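Local coordinates for Iron(III) ABC transporter, periplasmic iron-compound-binding protein (Vibrio cholerae, PDB 3TEF) that probably binds iron(III)-loaded catecholate siderophores in the periplasm and delivers them to an ABC transporter for import, at residues N231-F236 with I252-V257; N258-A263 with V274-A279. All blocks are in the same frame, centred on the assembly; numbering follows the deposited sequence.

Contact 1: N231-F236 with I252-V257; sequences NIRQTF and IAYLDV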
loop_
_atom_site.group_PDB
_atom_site.type_symbol
_atom_site.label_atom_id
_atom_site.label_comp_id
_atom_site.label_asym_id
_atom_site.label_seq_id
_atom_site.Cartn_x
_atom_site.Cartn_y
_atom_site.Cartn_z
ATOM N N ASN A 231 -12.194 -10.440 14.313
ATOM C CA ASN A 231 -11.039 -9.779 14.910
ATOM C C ASN A 231 -9.944 -10.749 15.346
ATOM O O ASN A 231 -10.154 -11.589 16.226
ATOM C CB ASN A 231 -11.468 -8.888 16.085
ATOM C CG ASN A 231 -12.683 -9.429 16.821
ATOM O OD1 ASN A 231 -13.665 -9.856 16.201
ATOM N ND2 ASN A 231 -12.631 -9.403 18.151
ATOM N N ILE A 232 -8.778 -10.620 14.719
ATOM C CA ILE A 232 -7.630 -11.453 15.054
ATOM C C ILE A 232 -7.206 -11.218 16.498
ATOM O O ILE A 232 -6.722 -12.130 17.165
ATOM C CB ILE A 232 -6.425 -11.165 14.125
ATOM C CG1 ILE A 232 -5.300 -12.169 14.375
ATOM C CG2 ILE A 232 -5.922 -9.737 14.319
ATOM C CD1 ILE A 232 -5.749 -13.616 14.277
ATOM N N ARG A 233 -7.391 -9.991 16.977
ATOM C CA ARG A 233 -6.943 -9.629 18.318
ATOM C C ARG A 233 -7.337 -10.679 19.354
ATOM O O ARG A 233 -6.512 -11.099 20.167
ATOM C CB ARG A 233 -7.465 -8.245 18.723
ATOM C CG ARG A 233 -7.067 -7.828 20.135
ATOM C CD ARG A 233 -8.115 -8.263 21.153
ATOM N NE ARG A 233 -9.327 -7.456 21.054
ATOM C CZ ARG A 233 -10.520 -7.819 21.523
ATOM N NH1 ARG A 233 -10.673 -8.991 22.123
ATOM N NH2 ARG A 233 -11.562 -7.009 21.380
ATOM N N GLN A 234 -8.598 -11.103 19.324
ATOM C CA GLN A 234 -9.079 -12.086 20.288
ATOM C C GLN A 234 -8.178 -13.318 20.336
ATOM O O GLN A 234 -7.886 -13.848 21.406
ATOM C CB GLN A 234 -10.524 -12.492 19.978
ATOM C CG GLN A 234 -11.008 -13.713 20.758
ATOM C CD GLN A 234 -11.030 -13.488 22.262
ATOM O OE1 GLN A 234 -11.052 -12.351 22.735
ATOM N NE2 GLN A 234 -11.022 -14.582 23.023
ATOM N N THR A 235 -7.724 -13.760 19.172
ATOM C CA THR A 235 -6.922 -14.971 19.085
ATOM C C THR A 235 -5.418 -14.692 19.129
ATOM O O THR A 235 -4.653 -15.471 19.704
ATOM C CB THR A 235 -7.273 -15.782 17.821
ATOM O OG1 THR A 235 -7.366 -14.898 16.695
ATOM C CG2 THR A 235 -8.608 -16.492 18.008
ATOM N N PHE A 236 -5.002 -13.578 18.531
ATOM C CA PHE A 236 -3.587 -13.223 18.458
ATOM C C PHE A 236 -2.994 -13.003 19.841
ATOM O O PHE A 236 -1.849 -13.362 20.105
ATOM C CB PHE A 236 -3.394 -11.961 17.613
ATOM C CG PHE A 236 -1.950 -11.603 17.378
ATOM C CD1 PHE A 236 -1.190 -12.303 16.459
ATOM C CD2 PHE A 236 -1.359 -10.562 18.072
ATOM C CE1 PHE A 236 0.137 -11.974 16.240
ATOM C CE2 PHE A 236 -0.034 -10.230 17.863
ATOM C CZ PHE A 236 0.716 -10.934 16.943
ATOM N N ILE A 252 0.761 -2.846 21.170
ATOM C CA ILE A 252 0.399 -3.708 20.045
ATOM C C ILE A 252 -0.601 -2.941 19.197
ATOM O O ILE A 252 -1.670 -2.555 19.688
ATOM C CB ILE A 252 -0.256 -5.030 20.476
ATOM C CG1 ILE A 252 0.676 -5.840 21.373
ATOM C CG2 ILE A 252 -0.651 -5.850 19.241
ATOM C CD1 ILE A 252 0.079 -7.170 21.810
ATOM N N ALA A 253 -0.250 -2.708 17.936
ATOM C CA ALA A 253 -1.114 -1.966 17.028
ATOM C C ALA A 253 -1.596 -2.870 15.900
ATOM O O ALA A 253 -0.789 -3.550 15.264
ATOM C CB ALA A 253 -0.377 -0.777 16.459
ATOM N N TYR A 254 -2.905 -2.880 15.661
ATOM C CA TYR A 254 -3.481 -3.648 14.547
ATOM C C TYR A 254 -3.687 -2.745 13.333
ATOM O O TYR A 254 -4.677 -2.022 13.237
ATOM C CB TYR A 254 -4.771 -4.364 14.980
ATOM C CG TYR A 254 -4.502 -5.355 16.090
ATOM C CD1 TYR A 254 -4.155 -6.665 15.801
ATOM C CD2 TYR A 254 -4.542 -4.966 17.429
ATOM C CE1 TYR A 254 -3.873 -7.567 16.801
ATOM C CE2 TYR A 254 -4.267 -5.866 18.441
ATOM C CZ TYR A 254 -3.933 -7.166 18.120
ATOM O OH TYR A 254 -3.645 -8.080 19.104
ATOM N N LEU A 255 -2.722 -2.789 12.419
ATOM C CA LEU A 255 -2.669 -1.865 11.293
ATOM C C LEU A 255 -3.838 -2.068 10.332
ATOM O O LEU A 255 -4.283 -3.195 10.119
ATOM C CB LEU A 255 -1.352 -2.032 10.535
ATOM C CG LEU A 255 -0.035 -1.823 11.295
ATOM C CD1 LEU A 255 1.128 -2.004 10.350
ATOM C CD2 LEU A 255 0.027 -0.449 11.934
ATOM N N ASP A 256 -4.313 -0.981 9.740
ATOM C CA ASP A 256 -5.411 -1.076 8.784
ATOM C C ASP A 256 -4.938 -1.884 7.580
ATOM O O ASP A 256 -4.010 -1.495 6.877
ATOM C CB ASP A 256 -5.860 0.313 8.338
ATOM C CG ASP A 256 -7.081 0.262 7.437
ATOM O OD1 ASP A 256 -8.215 0.252 7.961
ATOM O OD2 ASP A 256 -6.912 0.220 6.208
ATOM N N VAL A 257 -5.562 -3.026 7.345
ATOM C CA VAL A 257 -5.048 -3.926 6.319
ATOM C C VAL A 257 -5.152 -3.341 4.912
ATOM O O VAL A 257 -4.222 -3.460 4.123
ATOM C CB VAL A 257 -5.737 -5.296 6.364
ATOM C CG1 VAL A 257 -5.154 -6.203 5.278
ATOM C CG2 VAL A 257 -5.553 -5.911 7.731
#

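Contact 2: N258-A263 with V274-A279; sequences NAWYIA and VADMKA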
loop_
_atom_site.group_PDB
_atom_site.type_symbol
_atom_site.label_atom_id
_atom_site.label_comp_id
_atom_site.label_asym_id
_atom_site.label_seq_id
_atom_site.Cartn_x
_atom_site.Cartn_y
_atom_site.Cartn_z
ATOM N N ASN A 258 -6.271 -2.698 4.596
ATOM C CA ASN A 258 -6.384 -2.047 3.302
ATOM C C ASN A 258 -5.263 -1.031 3.081
ATOM O O ASN A 258 -4.608 -1.022 2.041
ATOM C CB ASN A 258 -7.729 -1.337 3.148
ATOM C CG ASN A 258 -7.792 -0.510 1.880
ATOM O OD1 ASN A 258 -7.909 -1.059 0.784
ATOM N ND2 ASN A 258 -7.667 0.814 2.018
ATOM N N ALA A 259 -5.051 -0.170 4.066
ATOM C CA ALA A 259 -4.127 0.936 3.885
ATOM C C ALA A 259 -2.688 0.458 3.700
ATOM O O ALA A 259 -1.964 1.007 2.877
ATOM C CB ALA A 259 -4.201 1.906 5.046
ATOM N N TRP A 260 -2.279 -0.539 4.487
ATOM C CA TRP A 260 -0.869 -0.966 4.513
ATOM C C TRP A 260 -0.515 -2.051 3.503
ATOM O O TRP A 260 0.632 -2.140 3.056
ATOM C CB TRP A 260 -0.482 -1.462 5.913
ATOM C CG TRP A 260 -0.438 -0.383 6.965
ATOM C CD1 TRP A 260 -1.506 0.151 7.633
ATOM C CD2 TRP A 260 0.728 0.266 7.497
ATOM N NE1 TRP A 260 -1.080 1.103 8.523
ATOM C CE2 TRP A 260 0.289 1.191 8.460
ATOM C CE3 TRP A 260 2.101 0.170 7.228
ATOM C CZ2 TRP A 260 1.169 2.009 9.174
ATOM C CZ3 TRP A 260 2.972 0.970 7.940
ATOM C CH2 TRP A 260 2.504 1.880 8.899
ATOM N N TYR A 261 -1.497 -2.871 3.145
ATOM C CA TYR A 261 -1.220 -4.081 2.387
ATOM C C TYR A 261 -1.865 -4.070 0.993
ATOM O O TYR A 261 -1.255 -4.479 0.010
ATOM C CB TYR A 261 -1.680 -5.295 3.203
ATOM C CG TYR A 261 -1.418 -6.623 2.528
ATOM C CD1 TYR A 261 -0.126 -7.116 2.402
ATOM C CD2 TYR A 261 -2.466 -7.379 2.025
ATOM C CE1 TYR A 261 0.117 -8.341 1.778
ATOM C CE2 TYR A 261 -2.237 -8.607 1.403
ATOM C CZ TYR A 261 -0.948 -9.074 1.286
ATOM O OH TYR A 261 -0.729 -10.286 0.672
ATOM N N ILE A 262 -3.101 -3.587 0.916
ATOM C CA ILE A 262 -3.861 -3.611 -0.332
ATOM C C ILE A 262 -3.681 -2.357 -1.186
ATOM O O ILE A 262 -3.299 -2.439 -2.357
ATOM C CB ILE A 262 -5.380 -3.813 -0.073
ATOM C CG1 ILE A 262 -5.643 -5.150 0.646
ATOM C CG2 ILE A 262 -6.169 -3.713 -1.385
ATOM C CD1 ILE A 262 -5.316 -6.374 -0.171
ATOM N N ALA A 263 -3.949 -1.197 -0.599
ATOM C CA ALA A 263 -4.076 0.044 -1.354
ATOM C C ALA A 263 -2.741 0.759 -1.382
ATOM O O ALA A 263 -2.603 1.905 -0.943
ATOM C CB ALA A 263 -5.154 0.943 -0.722
ATOM N N VAL A 274 -0.493 6.997 8.467
ATOM C CA VAL A 274 -0.112 8.046 9.414
ATOM C C VAL A 274 -0.970 7.986 10.686
ATOM O O VAL A 274 -0.448 8.005 11.810
ATOM C CB VAL A 274 -0.215 9.441 8.774
ATOM C CG1 VAL A 274 -0.221 10.525 9.852
ATOM C CG2 VAL A 274 0.927 9.660 7.798
ATOM N N ALA A 275 -2.281 7.892 10.508
ATOM C CA ALA A 275 -3.189 7.792 11.651
ATOM C C ALA A 275 -2.851 6.580 12.516
ATOM O O ALA A 275 -2.862 6.670 13.745
ATOM C CB ALA A 275 -4.638 7.736 11.201
ATOM N N ASP A 276 -2.559 5.446 11.883
ATOM C CA ASP A 276 -2.230 4.236 12.631
ATOM C C ASP A 276 -0.963 4.429 13.458
ATOM O O ASP A 276 -0.900 4.003 14.613
ATOM C CB ASP A 276 -2.056 3.014 11.716
ATOM C CG ASP A 276 -3.366 2.492 11.153
ATOM O OD1 ASP A 276 -4.452 2.844 11.674
ATOM O OD2 ASP A 276 -3.304 1.698 10.183
ATOM N N MET A 277 0.047 5.059 12.862
ATOM C CA MET A 277 1.319 5.279 13.545
ATOM C C MET A 277 1.145 6.261 14.711
ATOM O O MET A 277 1.693 6.056 15.792
ATOM C CB MET A 277 2.393 5.768 12.571
ATOM C CG MET A 277 2.855 4.738 11.526
ATOM S SD MET A 277 3.940 3.395 12.111
ATOM C CE MET A 277 2.740 2.225 12.729
ATOM N N LYS A 278 0.371 7.318 14.491
ATOM C CA LYS A 278 0.057 8.256 15.572
ATOM C C LYS A 278 -0.546 7.525 16.770
ATOM O O LYS A 278 -0.122 7.720 17.916
ATOM C CB LYS A 278 -0.893 9.350 15.083
ATOM C CG LYS A 278 -0.207 10.424 14.249
ATOM C CD LYS A 278 -1.192 11.503 13.812
ATOM C CE LYS A 278 -0.482 12.665 13.129
ATOM N NZ LYS A 278 0.377 13.429 14.076
ATOM N N ALA A 279 -1.525 6.669 16.491
ATOM C CA ALA A 279 -2.218 5.923 17.532
ATOM C C ALA A 279 -1.259 5.056 18.344
ATOM O O ALA A 279 -1.380 4.977 19.566
ATOM C CB ALA A 279 -3.334 5.081 16.929
#

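Contact 1: N231-F236 with I252-V257
The ring of Y254 packs against the side chains of I232, R233 and F236 in a helix-on-sheet contact, made where the short helix 232-236 lies on the strand 252-254, which pairs in parallel with strand 215-220 in the mixed sheet. The two elements run roughly antiparallel, at 145°, with axes 10.8 Å apart, and the tyrosine spans that gap. With its CG anti to the carbonyl carbon (chi1 -62°), Y254 extends its ring to the helix. R233 comes over one face as a CH-pi contact, its CB 4.1 Å from the centroid of the Y254 ring, while its bent chain carries the guanidinium away. Methyl CG2 of I232 meets the ring obliquely, 3.8 Å from CD1 of Y254. At the far end, CD2 of F236 lies 3.5 Å from OH of Y254 and also packs on CE1 of that ring; the F236 ring in turn meets F205 and rests on V218 of strand 215-220. No hydrogen bond joins the two segments. The ring is packed on aliphatic and aromatic carbon, and the phenol OH is bonded to the carboxylate of E237, just past the helix, which probably limits how the phenol can shift.

Contact 2: N258-A263 with V274-A279
W260, on helix 257-262, reaches across to D276 and M277 on the C-terminal helix 267-279, and its indole is gripped along one edge. From CB, which directs the side chain toward the other helix, CG stands anti to the carbonyl carbon (chi1 -69°) and swings the indole across; rotation about CB-CG then turns the edge bearing NE1 and the six-membered ring to the partner. CD1 of W260 lies 3.5 Å from OD2 of D276. Next to it, NE1 of W260 donates a hydrogen bond of 2.8 Å to OD2 of D276, bent to 146° at the hydrogen. The carboxylate, nearly coplanar with the indole, receives this N-H on the anti lone pair of OD2. Farther along, CH2 of W260, at the tip, meets CG of M277 in the ring plane at 3.9 Å and SD of M277, at the edge near that plane, at 3.8 Å. Bends at chi2 and chi3 carry the methyl CE of M277 to one side of the plane, still touching CZ2 and CH2. D276 is itself held by Q272, which donates to OD1. SD of M277 stands 5.1 Å from the centroid of the six-membered ring of W260, 75° off its normal: an edge-on Met-aromatic contact, here beside an indole-carboxylate hydrogen bond in a buried helix-helix interface of a solute-binding protein of family 8.

Both contacts turn on one large aromatic residue, yet their settings differ. Contact 1 is partly buried, its centre about 18 Å from the chain centre, and joins a helix to a strand through van der Waals and CH-pi contacts, with no hydrogen bond between the segments; contact 2 is buried, about 8 Å between the same centres, and joins two helices through a hydrogen bond and a sulfur. The touching residues lie on different elements, but segment 252-257 runs into the helix of contact 2. D256, at that helix's N-cap, ties the two together: its backbone N lies 2.9 Å from OD2 of D276, a probable hydrogen bond that gives this oxygen a second donor. L255 packs on both W260 and M277, its CB on the indole and its CD2 on the methionine methyl.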